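Local coordinates for protein putative methyltransferase (Porphyromonas gingivalis, PDB 3LL7) that probably transfers methyl groups from S-adenosylmethionine to a substrate that may be RNA, through a Rossmann-like methyltransferase domain, at residues Y86-F90 with E227-V231; I159-P164 with E197-F201; V181-A185 with M212-T218; S203-L209 with E239-S245. All blocks are in the same frame, centred on the assembly; numbering follows the deposited sequence. Where two conformers were deposited one is given.

Contact 4 pairs strands 204-209 and 236-244 in the ten-stranded mixed sheet, and the other three contacts lie around it. Contact 1 has its centre 8 Å from that of contact 4. It continues onto the next strand, 225-233, where H229 N meets L241 O at 2.7 Å, and K87 NZ forms a salt bridge with E239 OE2 at 2.8 Å. Contacts 2 and 3 have centres 15 and 14 Å from that of contact 4. L199 CD2 packs on I205 CD1 at 3.6 Å, and T218 CG2 on L209 CD1 at 3.9 Å. Contacts 1 and 2 do not touch. The side chain of K208 lies about 6 Å from 1,2-ethanediol and formic acid molecules, probably from the crystallisation liquor.

Contact 1. Residues Y86-F90 with E227-V231; sequences YKSRF and ELHVV
An aromatic cluster of Y86, F90 and H229 joins the turn after helix 81-86 to strand 225-233 of the ten-stranded mixed sheet. Residues 87-90 keep helical phi/psi without regular helical bonding. R89 N bonds Y86 O at 3.1 Å and F90 N bonds K87 O at 3.0 Å. Segment 227-231 is extended, with E227, H229 and V231 directed toward the turn. The nearest CA pair is Y86 with V231, 8.8 Å apart. H229 (chi1 m) lies centrally. H229 ND1 is hydrogen-bonded to Y86 OH (chi1 t) at 2.6 Å. H229 NE2 donates to E227 OE1 at 2.8 Å. F90 (chi1 m) points its edge at the imidazole face, a T-shaped stack with centroids 4.8 Å apart and planes at 61°. R89 NH1 lies 3.8 Å from H229 CE1. Y86 CE2 packs on V231 CG2 at 3.7 Å. On the sheet, H259 stacks with H229, and E227 OE2 makes a salt bridge with R243. H229 itself is buried and both its imidazole nitrogens are engaged, so polar bonds fix the ring's orientation.

Contact 2. Residues I159-P164 with E197-F201; sequences IKTFHP and ELLPF
This is a partly buried contact between the last part of helix 156-162 and segment 197-201 on helix 191-198. It lies in the alpha/beta part of the chain, its centre about 28 Å from the centre of the chain. Segment 159-164 is helical through F162. H163 then leaves the helix with positive phi (50/62), and P164 is extended toward strand 166-173. Residues 199-200 form a 3-10 turn, and F201 N bonds L198 O at 2.8 Å. The closest CA pair is H163 with F201, 5.1 Å apart. K160 (m, then all t) stretches over the F201 ring (chi1 m). K160 CG lies 3.7 Å from the centroid of the F201 ring, a CH-pi contact. K160 NZ continues to E197 OE2 at 3.3 Å, a salt bridge. F201 CA in turn sits over the H163 ring, 4.2 Å from its centroid. F201 O receives a CA-H...O contact from H163 CA at 3.4 Å and lies 3.3 Å from P164 CD. Deeper in, I159 CG2 meets L198 CD2 at 4.1 Å, and I159 also packs on I121 of strand 117-122. Adjacent helices that lead into neighbouring parallel strands, here 166-173 and 204-209, are consistent with the Rossmann-like alpha/beta fold of class I methyltransferases.

Contact 3. Residues V181-A185 with M212-T218; sequences VYAIA and MIDLWDT
The loop after strand 166-173 fits against the turn that opens helix 215-221. Residues 181-183 are extended, and I184-A185 start a 3-10 turn. Residues 212-214 form a loop, and the helix begins at L215. The nearest CA pairs are Y182 with I213 at 5.5 Å and I184 with T218 at 6.1 Å. I184 (t, p) is the bump that fills the groove between I213 (m, m) and the helix. I184 CD1 lies 4.4 Å from I213 CG2 and 4.0 Å from T218 OG1, and beyond them I184 touches L209 of the sheet. The I213 side chain lies beside the Y182 ring (chi1 t), and I213 CD1 is 4.1 Å from A183 C. M212, a selenomethionine, touches Y182 through CB, 4.1 Å from Y182 CB, while its selenium end leads away. D214 is the N-cap, with D214 OD2 accepting from D217 N at 2.8 Å. D214 O takes both T218 N at 3.0 Å and T218 OG1 at 2.9 Å. One weak hydrogen bond crosses the contact, from I184 N to D217 OD2 at 3.3 Å. The capping bonds belong to the helix itself. Between these two segments the contact is therefore mostly apolar, with one weak hydrogen bond to the first turn of the helix.

Contact 4. Residues S203-L209 with E239-S245; sequences SSILAKL and ELLVRMS
Strands 204-209 and 239-244 run antiparallel, at 164° between their directions and 4.6 Å at the closest approach of their axes. I205-M244, A207-V242 and L209-L240 are hydrogen-bonded pairs. L206-R243 and K208-L241 are non-hydrogen-bonded pairs. Each hydrogen-bonded pair makes two N-H...O bonds, and these set the register: I205 N-M244 O (2.9 Å) and M244 N-I205 O (2.8 Å), A207 N-V242 O and V242 N-A207 O (both 2.9 Å), L209 N-L240 O (2.8 Å) and L240 N-L209 O (3.0 Å). One face carries I205, A207, L209, L240, V242 and M244, a selenomethionine. On it I205 CG2 meets M244 CE at 3.9 Å, and L209 CD1 meets V242 CG2 at 3.7 Å. The other face carries L206, K208, L241 and R243. R243 NH2 donates to S204 OG at 2.9 Å. The charged ends also have partners outside: R243 NE forms a salt bridge with E227, K208 NZ pairs with D170 and bonds S79 OG, and E239 OE2 pairs with K87. Strand 204-209 also pairs in parallel with 166-173. Strand 236-244, reversed and lying between 204-209 and 225-233, is consistent with the class I methyltransferase fold, where the seventh strand is inserted antiparallel between the fifth and sixth.

Contact 1. Residues Y86-F90 with E227-V231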
loop_
_atom_site.group_PDB
_atom_site.type_symbol
_atom_site.label_atom_id
_atom_site.label_comp_id
_atom_site.label_asym_id
_atom_site.label_seq_id
_atom_site.Cartn_x
_atom_site.Cartn_y
_atom_site.Cartn_z
ATOM N N TYR A 86 2.463 3.297 -8.970
ATOM C CA TYR A 86 2.644 4.639 -8.384
ATOM C C TYR A 86 4.118 4.981 -8.202
ATOM O O TYR A 86 4.532 6.120 -8.384
ATOM C CB TYR A 86 1.964 4.715 -7.010
ATOM C CG TYR A 86 2.145 6.041 -6.282
ATOM C CD1 TYR A 86 1.402 7.167 -6.639
ATOM C CD2 TYR A 86 3.056 6.159 -5.221
ATOM C CE1 TYR A 86 1.556 8.375 -5.976
ATOM C CE2 TYR A 86 3.203 7.350 -4.540
ATOM C CZ TYR A 86 2.463 8.460 -4.931
ATOM O OH TYR A 86 2.595 9.624 -4.276
ATOM N N LYS A 87 4.904 3.982 -7.819
ATOM C CA LYS A 87 6.351 4.139 -7.662
ATOM C C LYS A 87 7.025 4.659 -8.922
ATOM O O LYS A 87 8.056 5.336 -8.830
ATOM C CB LYS A 87 7.018 2.808 -7.309
ATOM C CG LYS A 87 6.668 2.290 -5.935
ATOM C CD LYS A 87 7.169 0.846 -5.810
ATOM C CE LYS A 87 6.645 0.224 -4.529
ATOM N NZ LYS A 87 5.214 -0.192 -4.632
ATOM N N SER A 88 6.457 4.361 -10.089
ATOM C CA SER A 88 7.109 4.794 -11.330
ATOM C C SER A 88 7.222 6.332 -11.417
ATOM O O SER A 88 8.099 6.842 -12.118
ATOM C CB SER A 88 6.434 4.204 -12.576
ATOM O OG SER A 88 5.218 4.888 -12.829
ATOM N N ARG A 89 6.359 7.049 -10.690
ATOM C CA ARG A 89 6.406 8.515 -10.649
ATOM C C ARG A 89 7.685 9.085 -10.021
ATOM O O ARG A 89 7.999 10.256 -10.239
ATOM C CB ARG A 89 5.172 9.104 -9.947
ATOM C CG ARG A 89 5.110 8.862 -8.438
ATOM C CD ARG A 89 5.743 9.969 -7.609
ATOM N NE ARG A 89 4.855 11.120 -7.434
ATOM C CZ ARG A 89 5.240 12.251 -6.872
ATOM N NH1 ARG A 89 6.483 12.361 -6.430
ATOM N NH2 ARG A 89 4.396 13.261 -6.742
ATOM N N PHE A 90 8.403 8.276 -9.238
ATOM C CA PHE A 90 9.688 8.713 -8.636
ATOM C C PHE A 90 10.870 8.610 -9.619
ATOM O O PHE A 90 11.935 9.172 -9.373
ATOM C CB PHE A 90 10.038 7.911 -7.379
ATOM C CG PHE A 90 9.127 8.169 -6.211
ATOM C CD1 PHE A 90 9.447 9.143 -5.263
ATOM C CD2 PHE A 90 7.940 7.456 -6.071
ATOM C CE1 PHE A 90 8.611 9.391 -4.181
ATOM C CE2 PHE A 90 7.091 7.701 -4.994
ATOM C CZ PHE A 90 7.420 8.674 -4.052
ATOM N N GLU A 227 11.219 13.323 1.302
ATOM C CA GLU A 227 9.751 13.214 1.252
ATOM C C GLU A 227 9.324 11.853 1.780
ATOM O O GLU A 227 10.065 10.878 1.643
ATOM C CB GLU A 227 9.201 13.447 -0.173
ATOM C CG GLU A 227 9.823 12.565 -1.280
ATOM C CD GLU A 227 9.315 12.917 -2.684
ATOM O OE1 GLU A 227 8.166 13.355 -2.840
ATOM O OE2 GLU A 227 10.085 12.771 -3.649
ATOM N N LEU A 228 8.120 11.771 2.357
ATOM C CA LEU A 228 7.562 10.501 2.812
ATOM C C LEU A 228 6.126 10.422 2.269
ATOM O O LEU A 228 5.351 11.362 2.414
ATOM C CB LEU A 228 7.608 10.434 4.358
ATOM C CG LEU A 228 7.190 9.121 5.031
ATOM C CD1 LEU A 228 7.792 8.958 6.409
ATOM C CD2 LEU A 228 5.614 9.024 5.116
ATOM N N HIS A 229 5.784 9.317 1.617
ATOM C CA HIS A 229 4.459 9.182 1.023
ATOM C C HIS A 229 3.708 8.081 1.768
ATOM O O HIS A 229 4.261 6.979 1.967
ATOM C CB HIS A 229 4.573 8.781 -0.447
ATOM C CG HIS A 229 5.099 9.872 -1.333
ATOM N ND1 HIS A 229 4.514 10.187 -2.538
ATOM C CD2 HIS A 229 6.145 10.720 -1.188
ATOM C CE1 HIS A 229 5.176 11.183 -3.098
ATOM N NE2 HIS A 229 6.169 11.527 -2.296
ATOM N N VAL A 230 2.465 8.360 2.159
ATOM C CA VAL A 230 1.614 7.340 2.772
ATOM C C VAL A 230 0.632 6.921 1.700
ATOM O O VAL A 230 -0.166 7.758 1.217
ATOM C CB VAL A 230 0.850 7.884 4.009
ATOM C CG1 VAL A 230 -0.076 6.796 4.586
ATOM C CG2 VAL A 230 1.849 8.400 5.041
ATOM N N VAL A 231 0.764 5.685 1.228
ATOM C CA VAL A 231 0.025 5.300 0.004
ATOM C C VAL A 231 -1.073 4.278 0.300
ATOM O O VAL A 231 -0.779 3.136 0.711
ATOM C CB VAL A 231 0.999 4.739 -1.073
ATOM C CG1 VAL A 231 0.250 4.378 -2.362
ATOM C CG2 VAL A 231 2.140 5.759 -1.367
#

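Contact 2. Residues I159-P164 with E197-F201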
loop_
_atom_site.group_PDB
_atom_site.type_symbol
_atom_site.label_atom_id
_atom_site.label_comp_id
_atom_site.label_asym_id
_atom_site.label_seq_id
_atom_site.Cartn_x
_atom_site.Cartn_y
_atom_site.Cartn_z
ATOM N N ILE A 159 27.614 -2.217 -7.803
ATOM C CA ILE A 159 26.605 -1.150 -7.603
ATOM C C ILE A 159 27.241 0.264 -7.653
ATOM O O ILE A 159 26.728 1.161 -8.324
ATOM C CB ILE A 159 25.829 -1.340 -6.297
ATOM C CG1 ILE A 159 25.040 -2.653 -6.316
ATOM C CG2 ILE A 159 24.867 -0.155 -6.071
ATOM C CD1 ILE A 159 24.601 -3.122 -4.940
ATOM N N LYS A 160 28.357 0.446 -6.951
ATOM C CA LYS A 160 29.052 1.747 -6.911
ATOM C C LYS A 160 29.574 2.182 -8.274
ATOM O O LYS A 160 29.461 3.352 -8.629
ATOM C CB LYS A 160 30.174 1.759 -5.870
ATOM C CG LYS A 160 29.649 1.564 -4.465
ATOM C CD LYS A 160 30.768 1.461 -3.450
ATOM C CE LYS A 160 30.188 1.068 -2.105
ATOM N NZ LYS A 160 31.220 1.092 -1.044
ATOM N N THR A 161 30.125 1.232 -9.027
ATOM C CA THR A 161 30.579 1.480 -10.394
ATOM C C THR A 161 29.430 1.861 -11.326
ATOM O O THR A 161 29.559 2.797 -12.129
ATOM C CB THR A 161 31.355 0.262 -10.948
ATOM O OG1 THR A 161 32.480 0.020 -10.094
ATOM C CG2 THR A 161 31.836 0.513 -12.381
ATOM N N PHE A 162 28.302 1.157 -11.187
ATOM C CA PHE A 162 27.100 1.441 -11.963
ATOM C C PHE A 162 26.635 2.875 -11.746
ATOM O O PHE A 162 26.195 3.534 -12.689
ATOM C CB PHE A 162 25.979 0.462 -11.580
ATOM C CG PHE A 162 24.783 0.492 -12.498
ATOM C CD1 PHE A 162 24.937 0.445 -13.884
ATOM C CD2 PHE A 162 23.493 0.520 -11.967
ATOM C CE1 PHE A 162 23.822 0.448 -14.731
ATOM C CE2 PHE A 162 22.374 0.514 -12.803
ATOM C CZ PHE A 162 22.534 0.488 -14.185
ATOM N N HIS A 163 26.768 3.346 -10.506
ATOM C CA HIS A 163 26.342 4.687 -10.094
ATOM C C HIS A 163 24.903 4.983 -10.532
ATOM O O HIS A 163 24.679 5.888 -11.338
ATOM C CB HIS A 163 27.310 5.763 -10.617
ATOM C CG HIS A 163 27.273 7.036 -9.826
ATOM N ND1 HIS A 163 26.132 7.803 -9.699
ATOM C CD2 HIS A 163 28.231 7.666 -9.105
ATOM C CE1 HIS A 163 26.391 8.853 -8.940
ATOM N NE2 HIS A 163 27.657 8.794 -8.566
ATOM N N PRO A 164 23.921 4.203 -10.025
ATOM C CA PRO A 164 22.543 4.368 -10.496
ATOM C C PRO A 164 21.921 5.704 -10.082
ATOM O O PRO A 164 22.368 6.332 -9.112
ATOM C CB PRO A 164 21.812 3.214 -9.800
ATOM C CG PRO A 164 22.559 3.075 -8.505
ATOM C CD PRO A 164 23.998 3.207 -8.939
ATOM N N GLU A 197 26.481 4.170 3.213
ATOM C CA GLU A 197 27.382 3.615 2.227
ATOM C C GLU A 197 26.985 3.939 0.781
ATOM O O GLU A 197 27.862 4.129 -0.073
ATOM C CB GLU A 197 27.512 2.106 2.418
ATOM C CG GLU A 197 28.691 1.528 1.656
ATOM C CD GLU A 197 29.104 0.150 2.123
ATOM O OE1 GLU A 197 28.328 -0.516 2.845
ATOM O OE2 GLU A 197 30.211 -0.271 1.739
ATOM N N LEU A 198 25.681 3.987 0.504
ATOM C CA LEU A 198 25.205 4.083 -0.879
ATOM C C LEU A 198 24.691 5.445 -1.361
ATOM O O LEU A 198 24.708 5.711 -2.562
ATOM C CB LEU A 198 24.200 2.959 -1.191
ATOM C CG LEU A 198 24.862 1.574 -1.273
ATOM C CD1 LEU A 198 23.831 0.437 -1.394
ATOM C CD2 LEU A 198 25.869 1.513 -2.423
ATOM N N LEU A 199 24.263 6.317 -0.452
ATOM C CA LEU A 199 23.845 7.668 -0.868
ATOM C C LEU A 199 24.871 8.417 -1.738
ATOM O O LEU A 199 24.466 9.122 -2.675
ATOM C CB LEU A 199 23.407 8.528 0.322
ATOM C CG LEU A 199 22.008 8.222 0.848
ATOM C CD1 LEU A 199 21.716 9.030 2.110
ATOM C CD2 LEU A 199 20.977 8.499 -0.246
ATOM N N PRO A 200 26.194 8.249 -1.454
ATOM C CA PRO A 200 27.194 8.864 -2.322
ATOM C C PRO A 200 27.275 8.313 -3.752
ATOM O O PRO A 200 28.008 8.880 -4.572
ATOM C CB PRO A 200 28.513 8.570 -1.591
ATOM C CG PRO A 200 28.115 8.385 -0.171
ATOM C CD PRO A 200 26.828 7.673 -0.247
ATOM N N PHE A 201 26.561 7.227 -4.047
ATOM C CA PHE A 201 26.675 6.559 -5.350
ATOM C C PHE A 201 25.365 6.436 -6.102
ATOM O O PHE A 201 25.252 5.636 -7.036
ATOM C CB PHE A 201 27.303 5.174 -5.184
ATOM C CG PHE A 201 28.721 5.224 -4.736
ATOM C CD1 PHE A 201 29.744 5.446 -5.660
ATOM C CD2 PHE A 201 29.049 5.062 -3.392
ATOM C CE1 PHE A 201 31.070 5.504 -5.258
ATOM C CE2 PHE A 201 30.397 5.113 -2.977
ATOM C CZ PHE A 201 31.398 5.336 -3.915
#

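Contact 3. Residues V181-A185 with M212-T218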
loop_
_atom_site.group_PDB
_atom_site.type_symbol
_atom_site.label_atom_id
_atom_site.label_comp_id
_atom_site.label_asym_id
_atom_site.label_seq_id
_atom_site.Cartn_x
_atom_site.Cartn_y
_atom_site.Cartn_z
ATOM N N VAL A 181 5.511 -4.419 18.029
ATOM C CA VAL A 181 5.715 -3.260 17.152
ATOM C C VAL A 181 6.744 -3.475 16.031
ATOM O O VAL A 181 7.705 -4.239 16.182
ATOM C CB VAL A 181 6.088 -2.032 17.983
ATOM N N TYR A 182 6.526 -2.793 14.906
ATOM C CA TYR A 182 7.482 -2.773 13.795
ATOM C C TYR A 182 8.212 -1.425 13.773
ATOM O O TYR A 182 7.634 -0.390 13.438
ATOM C CB TYR A 182 6.785 -3.066 12.452
ATOM C CG TYR A 182 7.718 -3.407 11.280
ATOM C CD1 TYR A 182 9.101 -3.144 11.333
ATOM C CD2 TYR A 182 7.210 -3.966 10.095
ATOM C CE1 TYR A 182 9.953 -3.438 10.240
ATOM C CE2 TYR A 182 8.053 -4.264 9.000
ATOM C CZ TYR A 182 9.417 -3.996 9.084
ATOM O OH TYR A 182 10.245 -4.287 8.018
ATOM N N ALA A 183 9.488 -1.458 14.152
ATOM C CA ALA A 183 10.332 -0.268 14.214
ATOM C C ALA A 183 11.363 -0.245 13.091
ATOM O O ALA A 183 11.754 -1.292 12.561
ATOM C CB ALA A 183 11.031 -0.182 15.574
ATOM N N ILE A 184 11.800 0.964 12.744
ATOM C CA ILE A 184 12.851 1.195 11.755
ATOM C C ILE A 184 14.151 0.438 12.075
ATOM O O ILE A 184 14.908 0.081 11.167
ATOM C CB ILE A 184 13.134 2.720 11.626
ATOM C CG1 ILE A 184 13.637 3.081 10.223
ATOM C CG2 ILE A 184 14.066 3.200 12.760
ATOM C CD1 ILE A 184 12.539 3.003 9.133
ATOM N N ALA A 185 14.393 0.189 13.364
ATOM C CA ALA A 185 15.551 -0.582 13.824
ATOM C C ALA A 185 15.467 -2.053 13.411
ATOM O O ALA A 185 16.482 -2.734 13.350
ATOM C CB ALA A 185 15.713 -0.455 15.349
HETATM N N MSE A 212 2.923 -0.517 9.095
HETATM C CA MSE A 212 2.928 -0.614 10.558
HETATM C C MSE A 212 4.016 0.240 11.211
HETATM O O MSE A 212 4.012 0.414 12.429
HETATM C CB MSE A 212 3.065 -2.075 11.011
HETATM C CG MSE A 212 1.952 -2.979 10.509
HETATM SE SE MSE A 212 0.200 -2.377 11.101
HETATM C CE MSE A 212 0.233 -3.047 12.939
ATOM N N ILE A 213 4.946 0.759 10.407
ATOM C CA ILE A 213 6.021 1.622 10.916
ATOM C C ILE A 213 5.474 2.978 11.301
ATOM O O ILE A 213 4.622 3.526 10.615
ATOM C CB ILE A 213 7.169 1.820 9.880
ATOM C CG1 ILE A 213 7.591 0.486 9.280
ATOM C CG2 ILE A 213 8.406 2.478 10.532
ATOM C CD1 ILE A 213 8.535 -0.290 10.137
ATOM N N ASP A 214 5.957 3.496 12.424
ATOM C CA ASP A 214 5.587 4.821 12.888
ATOM C C ASP A 214 6.228 5.884 11.982
ATOM O O ASP A 214 7.442 5.829 11.726
ATOM C CB ASP A 214 6.080 4.979 14.329
ATOM C CG ASP A 214 5.569 6.226 14.986
ATOM O OD1 ASP A 214 4.399 6.223 15.417
ATOM O OD2 ASP A 214 6.347 7.200 15.092
ATOM N N LEU A 215 5.430 6.846 11.506
ATOM C CA LEU A 215 5.958 7.943 10.681
ATOM C C LEU A 215 7.003 8.755 11.392
ATOM O O LEU A 215 8.048 9.053 10.812
ATOM C CB LEU A 215 4.861 8.907 10.204
ATOM C CG LEU A 215 4.316 8.711 8.811
ATOM C CD1 LEU A 215 3.328 7.570 8.873
ATOM C CD2 LEU A 215 3.617 9.974 8.321
ATOM N N TRP A 216 6.724 9.124 12.642
ATOM C CA TRP A 216 7.622 9.993 13.370
ATOM C C TRP A 216 8.916 9.240 13.681
ATOM O O TRP A 216 10.005 9.780 13.490
ATOM C CB TRP A 216 6.945 10.588 14.621
ATOM C CG TRP A 216 7.724 11.707 15.258
ATOM C CD1 TRP A 216 8.144 11.770 16.557
ATOM C CD2 TRP A 216 8.191 12.912 14.629
ATOM N NE1 TRP A 216 8.839 12.937 16.779
ATOM C CE2 TRP A 216 8.885 13.654 15.612
ATOM C CE3 TRP A 216 8.094 13.435 13.332
ATOM C CZ2 TRP A 216 9.477 14.893 15.339
ATOM C CZ3 TRP A 216 8.686 14.669 13.064
ATOM C CH2 TRP A 216 9.365 15.382 14.063
ATOM N N ASP A 217 8.803 7.971 14.078
ATOM C CA ASP A 217 9.986 7.125 14.288
ATOM C C ASP A 217 10.851 7.097 13.031
ATOM O O ASP A 217 12.070 7.268 13.109
ATOM C CB ASP A 217 9.592 5.693 14.669
ATOM C CG ASP A 217 10.811 4.802 14.988
ATOM O OD1 ASP A 217 11.446 5.027 16.040
ATOM O OD2 ASP A 217 11.124 3.873 14.204
ATOM N N THR A 218 10.217 6.885 11.877
ATOM C CA THR A 218 10.924 6.906 10.611
ATOM C C THR A 218 11.653 8.228 10.386
ATOM O O THR A 218 12.837 8.225 10.046
ATOM C CB THR A 218 9.985 6.640 9.411
ATOM O OG1 THR A 218 9.346 5.368 9.570
ATOM C CG2 THR A 218 10.761 6.658 8.078
#

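Contact 4. Residues S203-L209 with E239-S245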
loop_
_atom_site.group_PDB
_atom_site.type_symbol
_atom_site.label_atom_id
_atom_site.label_comp_id
_atom_site.label_asym_id
_atom_site.label_seq_id
_atom_site.Cartn_x
_atom_site.Cartn_y
_atom_site.Cartn_z
ATOM N N SER A 203 21.562 9.095 -7.013
ATOM C CA SER A 203 20.869 10.366 -6.821
ATOM C C SER A 203 19.941 10.279 -5.611
ATOM O O SER A 203 20.023 11.123 -4.716
ATOM C CB SER A 203 20.098 10.790 -8.077
ATOM O OG SER A 203 20.991 11.154 -9.123
ATOM N N SER A 204 19.084 9.252 -5.582
ATOM C CA SER A 204 18.225 8.990 -4.431
ATOM C C SER A 204 18.132 7.514 -4.073
ATOM O O SER A 204 18.302 6.651 -4.936
ATOM C CB SER A 204 16.804 9.484 -4.705
ATOM O OG SER A 204 16.754 10.900 -4.685
ATOM N N ILE A 205 17.865 7.240 -2.800
ATOM C CA ILE A 205 17.395 5.926 -2.372
ATOM C C ILE A 205 15.895 6.026 -2.104
ATOM O O ILE A 205 15.453 6.970 -1.426
ATOM C CB ILE A 205 18.060 5.449 -1.076
ATOM C CG1 ILE A 205 19.561 5.150 -1.309
ATOM C CG2 ILE A 205 17.366 4.189 -0.544
ATOM C CD1 ILE A 205 20.326 4.960 -0.021
ATOM N N LEU A 206 15.148 5.047 -2.610
ATOM C CA LEU A 206 13.681 4.959 -2.385
ATOM C C LEU A 206 13.443 3.674 -1.593
ATOM O O LEU A 206 13.812 2.586 -2.066
ATOM C CB LEU A 206 12.936 4.892 -3.720
ATOM C CG LEU A 206 11.393 4.885 -3.651
ATOM C CD1 LEU A 206 10.839 6.192 -3.017
ATOM C CD2 LEU A 206 10.765 4.607 -5.023
ATOM N N ALA A 207 12.909 3.806 -0.385
ATOM C CA ALA A 207 12.660 2.665 0.487
ATOM C C ALA A 207 11.168 2.488 0.660
ATOM O O ALA A 207 10.447 3.461 0.935
ATOM C CB ALA A 207 13.311 2.873 1.844
ATOM N N LYS A 208 10.712 1.252 0.480
ATOM C CA LYS A 208 9.314 0.918 0.706
ATOM C C LYS A 208 9.205 0.287 2.067
ATOM O O LYS A 208 9.855 -0.723 2.343
ATOM C CB LYS A 208 8.823 -0.083 -0.342
ATOM C CG LYS A 208 7.396 -0.577 -0.050
ATOM C CD LYS A 208 7.084 -1.734 -1.009
ATOM C CE LYS A 208 6.354 -2.849 -0.341
ATOM N NZ LYS A 208 6.191 -3.964 -1.319
ATOM N N LEU A 209 8.368 0.871 2.918
ATOM C CA LEU A 209 8.270 0.450 4.310
ATOM C C LEU A 209 6.881 -0.059 4.638
ATOM O O LEU A 209 5.899 0.320 3.995
ATOM C CB LEU A 209 8.622 1.611 5.233
ATOM C CG LEU A 209 9.987 2.271 5.054
ATOM C CD1 LEU A 209 10.063 3.520 5.934
ATOM C CD2 LEU A 209 11.108 1.297 5.396
ATOM N N GLU A 239 1.527 0.939 1.846
ATOM C CA GLU A 239 2.952 1.127 2.058
ATOM C C GLU A 239 3.284 2.575 2.424
ATOM O O GLU A 239 2.517 3.487 2.162
ATOM C CB GLU A 239 3.743 0.725 0.796
ATOM C CG GLU A 239 3.439 1.561 -0.422
ATOM C CD GLU A 239 3.833 0.870 -1.742
ATOM O OE1 GLU A 239 3.537 -0.337 -1.911
ATOM O OE2 GLU A 239 4.407 1.553 -2.618
ATOM N N LEU A 240 4.447 2.765 3.022
ATOM C CA LEU A 240 5.028 4.087 3.121
ATOM C C LEU A 240 6.221 4.092 2.164
ATOM O O LEU A 240 6.886 3.064 1.973
ATOM C CB LEU A 240 5.529 4.363 4.530
ATOM C CG LEU A 240 4.645 4.122 5.734
ATOM C CD1 LEU A 240 5.238 4.939 6.855
ATOM C CD2 LEU A 240 3.176 4.496 5.521
ATOM N N LEU A 241 6.479 5.229 1.542
ATOM C CA LEU A 241 7.629 5.320 0.663
ATOM C C LEU A 241 8.429 6.495 1.131
ATOM O O LEU A 241 7.878 7.575 1.380
ATOM C CB LEU A 241 7.165 5.539 -0.764
ATOM C CG LEU A 241 6.452 4.375 -1.414
ATOM C CD1 LEU A 241 5.784 4.833 -2.705
ATOM C CD2 LEU A 241 7.475 3.269 -1.722
ATOM N N VAL A 242 9.728 6.286 1.305
ATOM C CA VAL A 242 10.590 7.371 1.746
ATOM C C VAL A 242 11.674 7.568 0.702
ATOM O O VAL A 242 12.231 6.589 0.210
ATOM C CB VAL A 242 11.236 7.013 3.080
ATOM C CG1 VAL A 242 12.088 8.142 3.541
ATOM C CG2 VAL A 242 10.170 6.716 4.139
ATOM N N ARG A 243 11.939 8.816 0.319
ATOM C CA ARG A 243 13.066 9.085 -0.568
ATOM C C ARG A 243 14.141 9.840 0.180
ATOM O O ARG A 243 13.836 10.826 0.869
ATOM C CB ARG A 243 12.622 9.866 -1.798
ATOM C CG ARG A 243 13.773 10.104 -2.817
ATOM C CD ARG A 243 13.246 10.761 -4.077
ATOM N NE ARG A 243 12.790 12.131 -3.834
ATOM C CZ ARG A 243 13.605 13.188 -3.774
ATOM N NH1 ARG A 243 13.108 14.409 -3.569
ATOM N NH2 ARG A 243 14.924 13.042 -3.925
HETATM N N MSE A 244 15.388 9.358 0.062
HETATM C CA MSE A 244 16.568 9.986 0.673
HETATM C C MSE A 244 17.548 10.413 -0.400
HETATM O O MSE A 244 17.665 9.762 -1.434
HETATM C CB MSE A 244 17.306 9.028 1.609
HETATM C CG MSE A 244 16.652 8.885 2.949
HETATM SE SE MSE A 244 17.088 7.198 3.759
HETATM C CE MSE A 244 16.047 6.160 2.495
ATOM N N SER A 245 18.260 11.507 -0.154
ATOM C CA SER A 245 19.188 12.010 -1.135
ATOM C C SER A 245 20.185 12.939 -0.455
ATOM O O SER A 245 19.779 13.840 0.291
ATOM C CB SER A 245 18.425 12.739 -2.247
ATOM O OG SER A 245 19.305 13.207 -3.260
#